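Local coordinates for hypothetical protein TM1553 (Thermotoga maritima, PDB 1VRM) that probably acts as an FAD:protein FMN transferase of the ApbE family, attaching FMN covalently to target proteins, at residues 50-55 with 169-174; 28-33 with 189-194; 23-28 with 54-59; 86-91 with 160-165. All coordinates share one frame; numbering follows the deposited sequence. Where two conformers were deposited one is given.

Contact 1 of 4, residues 50-55 with 169-174; sequences EDMKRI and YALDRA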
loop_
_atom_site.group_PDB
_atom_site.type_symbol
_atom_site.label_atom_id
_atom_site.label_comp_id
_atom_site.label_asym_id
_atom_site.label_seq_id
_atom_site.Cartn_x
_atom_site.Cartn_y
_atom_site.Cartn_z
ATOM N N GLU A 50 4.382 -11.231 -14.182
ATOM C CA GLU A 50 3.298 -12.247 -14.071
ATOM C C GLU A 50 2.793 -12.318 -12.629
ATOM O O GLU A 50 1.583 -12.376 -12.396
ATOM C CB GLU A 50 3.783 -13.610 -14.509
ATOM C CG GLU A 50 4.096 -13.652 -16.000
ATOM C CD GLU A 50 4.676 -15.023 -16.424
ATOM O OE1 GLU A 50 4.756 -15.957 -15.594
ATOM O OE2 GLU A 50 5.066 -15.106 -17.602
ATOM N N ASP A 51 3.704 -12.318 -11.669
ATOM C CA ASP A 51 3.268 -12.380 -10.244
ATOM C C ASP A 51 2.484 -11.125 -9.840
ATOM O O ASP A 51 1.488 -11.196 -9.110
ATOM C CB ASP A 51 4.451 -12.593 -9.346
ATOM C CG ASP A 51 4.055 -13.057 -7.977
ATOM O OD1 ASP A 51 3.386 -14.103 -7.917
ATOM O OD2 ASP A 51 4.430 -12.389 -6.963
HETATM N N MSE A 52 2.943 -9.971 -10.297
HETATM C CA MSE A 52 2.248 -8.709 -9.969
HETATM C C MSE A 52 0.820 -8.728 -10.509
HETATM O O MSE A 52 -0.132 -8.315 -9.817
HETATM C CB MSE A 52 3.013 -7.488 -10.482
HETATM C CG MSE A 52 4.255 -7.309 -9.734
HETATM SE SE MSE A 52 5.252 -5.776 -10.616
HETATM C CE MSE A 52 5.553 -4.681 -8.959
ATOM N N LYS A 53 0.669 -9.213 -11.738
ATOM C CA LYS A 53 -0.661 -9.347 -12.329
ATOM C C LYS A 53 -1.493 -10.399 -11.605
ATOM O O LYS A 53 -2.686 -10.179 -11.337
ATOM C CB LYS A 53 -0.578 -9.632 -13.817
ATOM C CG LYS A 53 0.001 -8.459 -14.606
ATOM C CD LYS A 53 0.158 -8.801 -16.065
ATOM C CE LYS A 53 0.494 -7.550 -16.862
ATOM N NZ LYS A 53 -0.338 -6.388 -16.453
ATOM N N ARG A 54 -0.882 -11.508 -11.248
ATOM C CA ARG A 54 -1.564 -12.561 -10.514
ATOM C C ARG A 54 -2.178 -12.016 -9.201
ATOM O O ARG A 54 -3.335 -12.229 -8.890
ATOM C CB ARG A 54 -0.587 -13.667 -10.186
ATOM C CG ARG A 54 -1.185 -14.815 -9.391
ATOM C CD ARG A 54 -0.141 -15.816 -8.977
ATOM N NE ARG A 54 0.755 -15.258 -7.993
ATOM C CZ ARG A 54 0.448 -15.173 -6.701
ATOM N NH1 ARG A 54 -0.719 -15.668 -6.259
ATOM N NH2 ARG A 54 1.302 -14.628 -5.860
ATOM N N ILE A 55 -1.368 -11.304 -8.448
ATOM C CA ILE A 55 -1.770 -10.687 -7.170
ATOM C C ILE A 55 -2.883 -9.648 -7.441
ATOM O O ILE A 55 -3.833 -9.508 -6.672
ATOM C CB ILE A 55 -0.540 -10.041 -6.468
ATOM C CG1 ILE A 55 0.364 -11.157 -6.018
ATOM C CG2 ILE A 55 -0.979 -9.043 -5.409
ATOM C CD1 ILE A 55 1.706 -10.661 -5.622
ATOM N N TYR A 169 3.130 -5.925 -0.651
ATOM C CA TYR A 169 3.219 -7.373 -0.693
ATOM C C TYR A 169 3.796 -7.859 -2.039
ATOM O O TYR A 169 4.725 -8.669 -2.065
ATOM C CB TYR A 169 1.828 -7.938 -0.452
ATOM C CG TYR A 169 1.795 -9.433 -0.629
ATOM C CD1 TYR A 169 2.473 -10.247 0.253
ATOM C CD2 TYR A 169 1.128 -10.038 -1.682
ATOM C CE1 TYR A 169 2.485 -11.619 0.114
ATOM C CE2 TYR A 169 1.151 -11.440 -1.838
ATOM C CZ TYR A 169 1.807 -12.207 -0.942
ATOM O OH TYR A 169 1.855 -13.601 -1.053
ATOM N N ALA A 170 3.215 -7.350 -3.125
ATOM C CA ALA A 170 3.659 -7.711 -4.491
ATOM C C ALA A 170 5.133 -7.322 -4.668
ATOM O O ALA A 170 5.926 -8.076 -5.293
ATOM C CB ALA A 170 2.831 -7.040 -5.495
ATOM N N LEU A 171 5.513 -6.163 -4.143
ATOM C CA LEU A 171 6.896 -5.710 -4.294
ATOM C C LEU A 171 7.865 -6.612 -3.550
ATOM O O LEU A 171 8.952 -6.869 -4.028
ATOM C CB LEU A 171 7.100 -4.266 -3.872
ATOM C CG LEU A 171 6.390 -3.293 -4.829
ATOM C CD1 LEU A 171 6.321 -1.899 -4.192
ATOM C CD2 LEU A 171 7.040 -3.220 -6.170
ATOM N N ASP A 172 7.504 -7.000 -2.341
ATOM C CA ASP A 172 8.333 -7.921 -1.578
ATOM C C ASP A 172 8.445 -9.279 -2.319
ATOM O O ASP A 172 9.525 -9.831 -2.413
ATOM C CB ASP A 172 7.802 -8.094 -0.172
ATOM C CG ASP A 172 8.050 -6.861 0.686
ATOM O OD1 ASP A 172 8.995 -6.066 0.355
ATOM O OD2 ASP A 172 7.280 -6.665 1.672
ATOM N N ARG A 173 7.328 -9.786 -2.844
ATOM C CA ARG A 173 7.360 -11.009 -3.657
ATOM C C ARG A 173 8.250 -10.846 -4.890
ATOM O O ARG A 173 9.013 -11.750 -5.247
ATOM C CB ARG A 173 5.970 -11.421 -4.081
ATOM C CG ARG A 173 5.369 -12.269 -2.974
ATOM C CD ARG A 173 4.165 -12.974 -3.404
ATOM N NE ARG A 173 4.366 -13.745 -4.619
ATOM C CZ ARG A 173 4.723 -15.012 -4.682
ATOM N NH1 ARG A 173 4.906 -15.714 -3.565
ATOM N NH2 ARG A 173 4.851 -15.602 -5.872
ATOM N N ALA A 174 8.157 -9.709 -5.530
ATOM C CA ALA A 174 8.953 -9.444 -6.712
ATOM C C ALA A 174 10.444 -9.586 -6.422
ATOM O O ALA A 174 11.161 -10.217 -7.197
ATOM C CB ALA A 174 8.618 -8.096 -7.301
HETATM O O HOH W 1 4.931 -9.685 -7.484
#
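Arg173 reaches from helix 166-181 to Asp51 on helix 41-58. CB lies 3.4 Å from Asp51 OD2. CG rests over one face of the ring of Tyr169, one turn back on its own helix. CD packs 4.0 Å from Ile55 CD1. The chain bends at chi3 (53°), placing NE against the carboxylate: NE gives a nearly straight bond of 2.7 Å to the syn side of Asp51 OD2. NH2 bonds to Asp51 OD1 at 2.9 Å, from above the carboxylate plane. Arg54 grips the same OD1 with NE and NH2, so this oxygen accepts three N-H groups. The two guanidiniums stand almost perpendicular, with Arg54 NH2 3.4 Å from Arg173 NE. The shared carboxylate probably offsets the repulsion. An alanine in place of Asp51 would probably leave these two like charges close together without their common mate. A water joins Asp51 OD2 to Ala170 O. Beside the charged group, Ile55 CD1 sits 3.8 Å from Ala170 CB, and the selenomethionine Met52 presses CE tightly on Leu171 CD2 at 3.5 Å. This is a near-antiparallel helix pair, crossing at 153°, packed on strand 186-191 and tied by a salt-bridge network.

Contact 2 of 4, residues 28-33 with 189-194; sequences TSVRIV and VEAGGD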
loop_
_atom_site.group_PDB
_atom_site.type_symbol
_atom_site.label_atom_id
_atom_site.label_comp_id
_atom_site.label_asym_id
_atom_site.label_seq_id
_atom_site.Cartn_x
_atom_site.Cartn_y
_atom_site.Cartn_z
ATOM N N THR A 28 -2.099 0.437 -10.971
ATOM C CA THR A 28 -1.187 1.526 -11.167
ATOM C C THR A 28 -0.229 1.164 -12.299
ATOM O O THR A 28 -0.477 0.216 -13.064
ATOM C CB THR A 28 -0.466 1.850 -9.812
ATOM O OG1 THR A 28 0.241 3.104 -9.875
ATOM C CG2 THR A 28 0.464 0.708 -9.325
ATOM N N SER A 29 0.817 1.963 -12.447
ATOM C CA SER A 29 1.893 1.650 -13.360
ATOM C C SER A 29 2.993 0.974 -12.542
ATOM O O SER A 29 3.196 1.309 -11.366
ATOM C CB SER A 29 2.411 2.905 -14.063
ATOM O OG SER A 29 2.702 3.865 -13.098
ATOM N N VAL A 30 3.693 0.031 -13.168
ATOM C CA VAL A 30 4.794 -0.706 -12.561
ATOM C C VAL A 30 6.027 -0.611 -13.437
ATOM O O VAL A 30 5.914 -0.450 -14.658
ATOM C CB VAL A 30 4.433 -2.175 -12.257
ATOM C CG1 VAL A 30 3.189 -2.252 -11.380
ATOM C CG2 VAL A 30 4.208 -2.970 -13.506
ATOM N N ARG A 31 7.194 -0.706 -12.815
ATOM C CA ARG A 31 8.470 -0.640 -13.492
ATOM C C ARG A 31 9.374 -1.666 -12.837
ATOM O O ARG A 31 9.489 -1.724 -11.590
ATOM C CB ARG A 31 9.013 0.767 -13.394
ATOM C CG ARG A 31 10.340 1.005 -13.994
ATOM C CD ARG A 31 10.613 2.462 -13.712
ATOM N NE ARG A 31 11.828 2.865 -14.335
ATOM C CZ ARG A 31 12.511 3.936 -13.994
ATOM N NH1 ARG A 31 12.100 4.703 -12.989
ATOM N NH2 ARG A 31 13.625 4.207 -14.657
ATOM N N ILE A 32 9.987 -2.504 -13.638
ATOM C CA ILE A 32 10.808 -3.569 -13.126
ATOM C C ILE A 32 12.198 -3.365 -13.746
ATOM O O ILE A 32 12.304 -3.320 -14.956
ATOM C CB ILE A 32 10.231 -4.920 -13.549
ATOM C CG1 ILE A 32 8.801 -5.153 -13.013
ATOM C CG2 ILE A 32 11.153 -6.063 -13.111
ATOM C CD1 ILE A 32 7.984 -6.080 -13.876
ATOM N N VAL A 33 13.235 -3.209 -12.940
ATOM C CA VAL A 33 14.572 -2.866 -13.446
ATOM C C VAL A 33 15.506 -3.881 -12.815
ATOM O O VAL A 33 15.599 -3.992 -11.589
ATOM C CB VAL A 33 14.984 -1.474 -13.064
ATOM C CG1 VAL A 33 16.440 -1.240 -13.370
ATOM C CG2 VAL A 33 14.071 -0.464 -13.730
ATOM N N VAL A 189 12.135 -2.746 -8.056
ATOM C CA VAL A 189 10.796 -2.796 -8.604
ATOM C C VAL A 189 9.989 -1.651 -8.030
ATOM O O VAL A 189 10.145 -1.340 -6.844
ATOM C CB VAL A 189 10.092 -4.096 -8.265
ATOM C CG1 VAL A 189 8.748 -4.193 -8.987
ATOM C CG2 VAL A 189 10.977 -5.302 -8.601
ATOM N N GLU A 190 9.123 -1.078 -8.844
ATOM C CA GLU A 190 8.329 0.090 -8.453
ATOM C C GLU A 190 6.891 -0.189 -8.856
ATOM O O GLU A 190 6.638 -0.774 -9.914
ATOM C CB GLU A 190 8.853 1.314 -9.180
ATOM C CG GLU A 190 8.246 2.604 -8.777
ATOM C CD GLU A 190 8.892 3.782 -9.503
ATOM O OE1 GLU A 190 9.881 3.564 -10.239
ATOM O OE2 GLU A 190 8.393 4.919 -9.337
ATOM N N ALA A 191 5.972 0.231 -7.996
ATOM C CA ALA A 191 4.544 0.184 -8.316
ATOM C C ALA A 191 3.939 1.419 -7.718
ATOM O O ALA A 191 3.995 1.623 -6.509
ATOM C CB ALA A 191 3.910 -1.069 -7.794
ATOM N N GLY A 192 3.417 2.273 -8.574
ATOM C CA GLY A 192 2.749 3.485 -8.130
ATOM C C GLY A 192 3.548 4.263 -7.104
ATOM O O GLY A 192 3.020 4.685 -6.045
ATOM N N GLY A 193 4.814 4.460 -7.365
ATOM C CA GLY A 193 5.563 5.285 -6.347
ATOM C C GLY A 193 5.874 4.610 -4.971
ATOM O O GLY A 193 6.112 5.251 -3.905
ATOM N N ASP A 194 5.749 3.303 -4.949
ATOM C CA ASP A 194 6.350 2.441 -3.917
ATOM C C ASP A 194 7.517 1.726 -4.595
ATOM O O ASP A 194 7.404 1.298 -5.747
ATOM C CB ASP A 194 5.368 1.423 -3.402
ATOM C CG ASP A 194 4.152 2.068 -2.670
ATOM O OD1 ASP A 194 4.157 3.305 -2.473
ATOM O OD2 ASP A 194 3.219 1.310 -2.310
#
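Val189 pairs with Ile32 across two antiparallel strands. In the conformer given, its CG1 lies 4.1 Å from Ile32 CG1, and the two side chains lie alongside each other on the same face. That face packs against helices 41-58 and 166-181. Glu190 is the hydrogen-bonded partner of Arg31. Its N donates to Arg31 O at 2.8 Å, and its O accepts from Arg31 N at 3.0 Å. Both side chains stand on the other face. The extended chain of Arg31 brings CD and NH1 alongside Glu190 OE1. The ion pair from Arg31 NH1 to Glu190 OE1 is long at 3.7 Å and doubtful, since Glu190 has two conformers. Arg31 NE has a firmer salt bridge to Glu20. Ala191 returns to the helix-facing side, where its CB packs 3.8 Å from Val30 CG1. The strand ends at Ala191, and Gly192 follows in the turn. Its N donates to Ser29 O at 3.0 Å. Its CA lies 3.1 Å from Thr28 OG1, and a CB there would run into that oxygen. Gly192 also has positive phi, and Gly193 follows with positive phi as well. They are the two central residues of a type I' turn that ends at Asp194. The turn makes strands 186-191 and 194-197 a tight beta hairpin, whose first strand, 186-191, pairs with strand 28-35 in one antiparallel sheet.

Contact 3 of 4, residues 23-28 with 54-59; sequences DFALGT and RITYKF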
loop_
_atom_site.group_PDB
_atom_site.type_symbol
_atom_site.label_atom_id
_atom_site.label_comp_id
_atom_site.label_asym_id
_atom_site.label_seq_id
_atom_site.Cartn_x
_atom_site.Cartn_y
_atom_site.Cartn_z
ATOM N N ASP A 23 4.755 -1.681 -17.277
ATOM C CA ASP A 23 3.406 -2.158 -17.618
ATOM C C ASP A 23 2.451 -1.580 -16.551
ATOM O O ASP A 23 2.832 -0.663 -15.799
ATOM C CB ASP A 23 3.348 -3.693 -17.674
ATOM C CG ASP A 23 2.259 -4.224 -18.665
ATOM O OD1 ASP A 23 1.086 -3.735 -18.663
ATOM O OD2 ASP A 23 2.579 -5.144 -19.445
ATOM N N PHE A 24 1.232 -2.124 -16.525
ATOM C CA PHE A 24 0.188 -1.693 -15.634
ATOM C C PHE A 24 -0.245 -2.937 -14.852
ATOM O O PHE A 24 -0.561 -4.001 -15.430
ATOM C CB PHE A 24 -0.934 -1.038 -16.443
ATOM C CG PHE A 24 -0.479 0.210 -17.124
ATOM C CD1 PHE A 24 -0.494 1.388 -16.476
ATOM C CD2 PHE A 24 0.040 0.176 -18.396
ATOM C CE1 PHE A 24 -0.049 2.580 -17.070
ATOM C CE2 PHE A 24 0.517 1.367 -19.006
ATOM C CZ PHE A 24 0.478 2.557 -18.322
ATOM N N ALA A 25 -0.247 -2.792 -13.528
ATOM C CA ALA A 25 -0.710 -3.845 -12.645
ATOM C C ALA A 25 -0.988 -3.162 -11.323
ATOM O O ALA A 25 -0.510 -2.049 -11.108
ATOM C CB ALA A 25 0.358 -4.937 -12.490
ATOM N N LEU A 26 -1.636 -3.872 -10.409
ATOM C CA LEU A 26 -1.839 -3.427 -9.031
ATOM C C LEU A 26 -2.553 -2.074 -8.995
ATOM O O LEU A 26 -2.342 -1.244 -8.103
ATOM C CB LEU A 26 -0.495 -3.397 -8.315
ATOM C CG LEU A 26 0.309 -4.714 -8.244
ATOM C CD1 LEU A 26 1.742 -4.476 -7.898
ATOM C CD2 LEU A 26 -0.384 -5.639 -7.220
ATOM N N GLY A 27 -3.409 -1.861 -10.000
ATOM C CA GLY A 27 -4.127 -0.630 -10.171
ATOM C C GLY A 27 -3.316 0.617 -10.482
ATOM O O GLY A 27 -3.826 1.723 -10.339
ATOM N N THR A 28 -2.099 0.437 -10.971
ATOM C CA THR A 28 -1.187 1.526 -11.167
ATOM C C THR A 28 -0.229 1.164 -12.299
ATOM O O THR A 28 -0.477 0.216 -13.064
ATOM C CB THR A 28 -0.466 1.850 -9.812
ATOM O OG1 THR A 28 0.241 3.104 -9.875
ATOM C CG2 THR A 28 0.464 0.708 -9.325
ATOM N N ARG A 54 -0.882 -11.508 -11.248
ATOM C CA ARG A 54 -1.564 -12.561 -10.514
ATOM C C ARG A 54 -2.178 -12.016 -9.201
ATOM O O ARG A 54 -3.335 -12.229 -8.890
ATOM C CB ARG A 54 -0.587 -13.667 -10.186
ATOM C CG ARG A 54 -1.185 -14.815 -9.391
ATOM C CD ARG A 54 -0.141 -15.816 -8.977
ATOM N NE ARG A 54 0.755 -15.258 -7.993
ATOM C CZ ARG A 54 0.448 -15.173 -6.701
ATOM N NH1 ARG A 54 -0.719 -15.668 -6.259
ATOM N NH2 ARG A 54 1.302 -14.628 -5.860
ATOM N N ILE A 55 -1.368 -11.304 -8.448
ATOM C CA ILE A 55 -1.770 -10.687 -7.170
ATOM C C ILE A 55 -2.883 -9.648 -7.441
ATOM O O ILE A 55 -3.833 -9.508 -6.672
ATOM C CB ILE A 55 -0.540 -10.041 -6.468
ATOM C CG1 ILE A 55 0.364 -11.157 -6.018
ATOM C CG2 ILE A 55 -0.979 -9.043 -5.409
ATOM C CD1 ILE A 55 1.706 -10.661 -5.622
ATOM N N THR A 56 -2.762 -8.903 -8.544
ATOM C CA THR A 56 -3.765 -7.904 -8.919
ATOM C C THR A 56 -5.172 -8.518 -8.969
ATOM O O THR A 56 -6.128 -7.936 -8.444
ATOM C CB THR A 56 -3.456 -7.235 -10.276
ATOM O OG1 THR A 56 -2.184 -6.573 -10.207
ATOM C CG2 THR A 56 -4.486 -6.180 -10.609
ATOM N N TYR A 57 -5.265 -9.676 -9.620
ATOM C CA TYR A 57 -6.574 -10.307 -9.823
ATOM C C TYR A 57 -7.011 -11.113 -8.608
ATOM O O TYR A 57 -8.207 -11.114 -8.241
ATOM C CB TYR A 57 -6.583 -11.149 -11.090
ATOM C CG TYR A 57 -6.274 -10.260 -12.294
ATOM C CD1 TYR A 57 -6.982 -9.069 -12.478
ATOM C CD2 TYR A 57 -5.250 -10.553 -13.156
ATOM C CE1 TYR A 57 -6.690 -8.211 -13.532
ATOM C CE2 TYR A 57 -4.954 -9.703 -14.220
ATOM C CZ TYR A 57 -5.677 -8.539 -14.395
ATOM O OH TYR A 57 -5.395 -7.685 -15.451
ATOM N N LYS A 58 -6.058 -11.764 -7.948
ATOM C CA LYS A 58 -6.394 -12.633 -6.838
ATOM C C LYS A 58 -6.939 -11.879 -5.645
ATOM O O LYS A 58 -7.799 -12.405 -4.907
ATOM C CB LYS A 58 -5.184 -13.457 -6.408
ATOM C CG LYS A 58 -5.450 -14.388 -5.255
ATOM C CD LYS A 58 -4.333 -15.366 -5.024
ATOM C CE LYS A 58 -4.608 -16.230 -3.804
ATOM N NZ LYS A 58 -3.528 -17.228 -3.604
ATOM N N PHE A 59 -6.402 -10.680 -5.435
ATOM C CA PHE A 59 -6.770 -9.876 -4.267
ATOM C C PHE A 59 -7.623 -8.658 -4.633
ATOM O O PHE A 59 -7.818 -7.787 -3.808
ATOM C CB PHE A 59 -5.518 -9.534 -3.468
ATOM C CG PHE A 59 -4.843 -10.758 -2.926
ATOM C CD1 PHE A 59 -5.443 -11.534 -1.977
ATOM C CD2 PHE A 59 -3.641 -11.212 -3.449
ATOM C CE1 PHE A 59 -4.808 -12.690 -1.523
ATOM C CE2 PHE A 59 -3.025 -12.378 -2.978
ATOM C CZ PHE A 59 -3.621 -13.085 -2.004
#
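Thr56 and Leu26 supply the polar link of this contact. The backbone N of Leu26 donates to Thr56 OG1 at 2.8 Å, with an N-H...O angle of 145°. OG1 is anti to the carbonyl carbon (chi1 -60°), beside its own backbone N, and it also bonds to Met52 O one turn back in the helix. The hydroxyl thus donates to its own helix and accepts from the turn. A valine in place of Thr56 would probably leave Leu26 N without this acceptor and the turn less firmly fixed to the helix. The apolar contact is Leu26 CD2 with Ile55 CG2, 3.9 Å apart. Van der Waals packing around the hydroxyl adds to it: Leu26 CD2 lies 3.6 Å from Thr56 OG1, and Ala25 CB lies 3.8 Å from Thr56 OG1. Backbone bonds within residues 23-28 set up the partner. Ala25 and Thr28 bond to each other both ways, closing a type I' turn with Leu26 and Gly27 at its tip. This turn is the hairpin bend between strands 19-25 and 28-35. It sits beside the C-terminal end of helix 41-58, and Leu26 also touches Ala170 on helix 166-181.

Contact 4 of 4, residues 86-91 with 160-165; sequences YSLIKA and IDLGGI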
loop_
_atom_site.group_PDB
_atom_site.type_symbol
_atom_site.label_atom_id
_atom_site.label_comp_id
_atom_site.label_asym_id
_atom_site.label_seq_id
_atom_site.Cartn_x
_atom_site.Cartn_y
_atom_site.Cartn_z
ATOM N N TYR A 86 -4.654 -16.508 3.366
ATOM C CA TYR A 86 -4.794 -16.516 4.827
ATOM C C TYR A 86 -3.727 -15.656 5.496
ATOM O O TYR A 86 -4.015 -14.784 6.343
ATOM C CB TYR A 86 -4.767 -17.946 5.332
ATOM C CG TYR A 86 -5.307 -18.109 6.721
ATOM C CD1 TYR A 86 -6.681 -18.133 6.930
ATOM C CD2 TYR A 86 -4.482 -18.317 7.799
ATOM C CE1 TYR A 86 -7.226 -18.296 8.215
ATOM C CE2 TYR A 86 -5.018 -18.484 9.089
ATOM C CZ TYR A 86 -6.393 -18.499 9.271
ATOM O OH TYR A 86 -6.972 -18.679 10.527
ATOM N N SER A 87 -2.490 -15.848 5.053
ATOM C CA SER A 87 -1.369 -15.154 5.642
ATOM C C SER A 87 -1.452 -13.643 5.349
ATOM O O SER A 87 -1.194 -12.813 6.223
ATOM C CB SER A 87 -0.066 -15.713 5.096
ATOM O OG SER A 87 0.129 -15.295 3.765
ATOM N N LEU A 88 -1.859 -13.266 4.145
ATOM C CA LEU A 88 -1.957 -11.828 3.834
ATOM C C LEU A 88 -3.058 -11.123 4.614
ATOM O O LEU A 88 -2.878 -10.037 5.134
ATOM C CB LEU A 88 -2.126 -11.609 2.318
ATOM C CG LEU A 88 -2.194 -10.174 1.851
ATOM C CD1 LEU A 88 -1.004 -9.352 2.305
ATOM C CD2 LEU A 88 -2.287 -10.238 0.338
ATOM N N ILE A 89 -4.210 -11.754 4.677
ATOM C CA ILE A 89 -5.292 -11.178 5.487
ATOM C C ILE A 89 -4.908 -11.080 6.952
ATOM O O ILE A 89 -5.091 -10.023 7.563
ATOM C CB ILE A 89 -6.618 -11.938 5.256
ATOM C CG1 ILE A 89 -7.006 -11.771 3.790
ATOM C CG2 ILE A 89 -7.742 -11.457 6.164
ATOM C CD1 ILE A 89 -8.244 -12.556 3.352
ATOM N N LYS A 90 -4.295 -12.133 7.494
ATOM C CA LYS A 90 -3.783 -12.081 8.893
ATOM C C LYS A 90 -2.817 -10.924 9.088
ATOM O O LYS A 90 -2.908 -10.177 10.065
ATOM C CB LYS A 90 -3.067 -13.383 9.268
ATOM C CG LYS A 90 -3.323 -13.838 10.696
ATOM C CD LYS A 90 -4.608 -14.613 10.815
ATOM C CE LYS A 90 -4.601 -15.597 11.969
ATOM N NZ LYS A 90 -3.821 -16.848 11.728
ATOM N N ALA A 91 -1.905 -10.758 8.138
ATOM C CA ALA A 91 -0.928 -9.669 8.224
ATOM C C ALA A 91 -1.602 -8.292 8.185
ATOM O O ALA A 91 -1.263 -7.399 8.934
ATOM C CB ALA A 91 0.104 -9.790 7.166
ATOM N N ILE A 160 -13.464 -6.663 2.960
ATOM C CA ILE A 160 -11.994 -6.502 3.001
ATOM C C ILE A 160 -11.566 -5.815 1.714
ATOM O O ILE A 160 -12.016 -6.173 0.618
ATOM C CB ILE A 160 -11.335 -7.890 3.090
ATOM C CG1 ILE A 160 -11.688 -8.553 4.446
ATOM C CG2 ILE A 160 -9.873 -7.804 2.809
ATOM C CD1 ILE A 160 -11.374 -10.024 4.545
ATOM N N ASP A 161 -10.682 -4.843 1.823
ATOM C CA ASP A 161 -10.017 -4.249 0.663
ATOM C C ASP A 161 -8.527 -4.174 1.028
ATOM O O ASP A 161 -8.178 -3.611 2.068
ATOM C CB ASP A 161 -10.502 -2.842 0.301
ATOM C CG ASP A 161 -9.751 -2.313 -0.956
ATOM O OD1 ASP A 161 -10.165 -2.609 -2.107
ATOM O OD2 ASP A 161 -8.699 -1.664 -0.791
ATOM N N LEU A 162 -7.686 -4.767 0.174
ATOM C CA LEU A 162 -6.236 -4.891 0.445
ATOM C C LEU A 162 -5.407 -3.854 -0.327
ATOM O O LEU A 162 -4.175 -3.970 -0.387
ATOM C CB LEU A 162 -5.743 -6.321 0.133
ATOM C CG LEU A 162 -6.337 -7.424 1.014
ATOM C CD1 LEU A 162 -5.797 -8.804 0.778
ATOM C CD2 LEU A 162 -6.143 -7.094 2.510
ATOM N N GLY A 163 -6.042 -2.809 -0.855
ATOM C CA GLY A 163 -5.337 -1.864 -1.681
ATOM C C GLY A 163 -4.256 -1.107 -0.898
ATOM O O GLY A 163 -3.322 -0.556 -1.507
ATOM N N GLY A 164 -4.361 -1.061 0.436
ATOM C CA GLY A 164 -3.399 -0.325 1.253
ATOM C C GLY A 164 -2.138 -1.118 1.574
ATOM O O GLY A 164 -1.209 -0.569 2.157
ATOM N N ILE A 165 -2.101 -2.403 1.195
ATOM C CA ILE A 165 -0.978 -3.279 1.498
ATOM C C ILE A 165 -0.520 -4.132 0.303
ATOM O O ILE A 165 0.588 -4.683 0.306
ATOM C CB ILE A 165 -1.312 -4.157 2.786
ATOM C CG1 ILE A 165 -0.079 -4.809 3.374
ATOM C CG2 ILE A 165 -2.458 -5.152 2.494
ATOM C CD1 ILE A 165 -0.332 -5.515 4.692
#
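Asp161 OD2 accepts from Gly163 N at 2.9 Å, closing the Asx turn from which Leu162 points at Leu88. The N-H comes from above the carboxylate plane, 55° out of it. An unidentified ligand, probably from the crystallisation liquor, also bonds to OD2, so two groups hold this oxygen. A side chain at Gly163 would run into the same atom. Just beyond, Ile165 N bonds to Leu162 O at 3.0 Å, and Ile165 takes the N-cap position of helix 166-181. The chain makes a turn just before the helix starts. Its apolar residues face helix 83-98, and the contact across is wholly apolar. Leu88 and Leu162 meet tip to tip, with CD2 of Leu88 3.8 Å from CD1 of Leu162. Leu88 has CG anti to the backbone N (chi1 -178°), which carries CG toward the loop. The other methyl of Leu88, CD1, lies 4.4 Å from Ile165 CG2. The same Leu162 CD1 is also 4.4 Å from Ile89 CG1. Phe59 packs on Leu88, and Val68 of helix 67-72 packs on Leu162, which extends this buried cluster. Ile160 N bonds to Asn72 OD1. The Ile160 side chain meets Ile89 at about a right angle, with the two CD1 methyls 4.2 Å apart.

In the fold
Contacts 1 and 4 are buried, while contacts 2 and 3 are only partly so. Contacts 1 and 3 share helix 41-58: residues 50-55 pack on helix 166-181, residues 54-59 on the hairpin bend. Contact 2 lies in the sheet against which these helices pack, and Val189 touches both Met52 and Leu171 of contact 1. Strands 19-25 and 28-35 join contacts 2 and 3. Contact 4 stands apart from the sheet, about 20 Å from contact 2 between centres, but reaches contact 3 through Phe59 and contact 1 through Tyr169. Chemistry follows place: a charged network beside apolar packing in contact 1, backbone pairing in contact 2, one hydroxyl in contact 3, and methyl packing across contact 4.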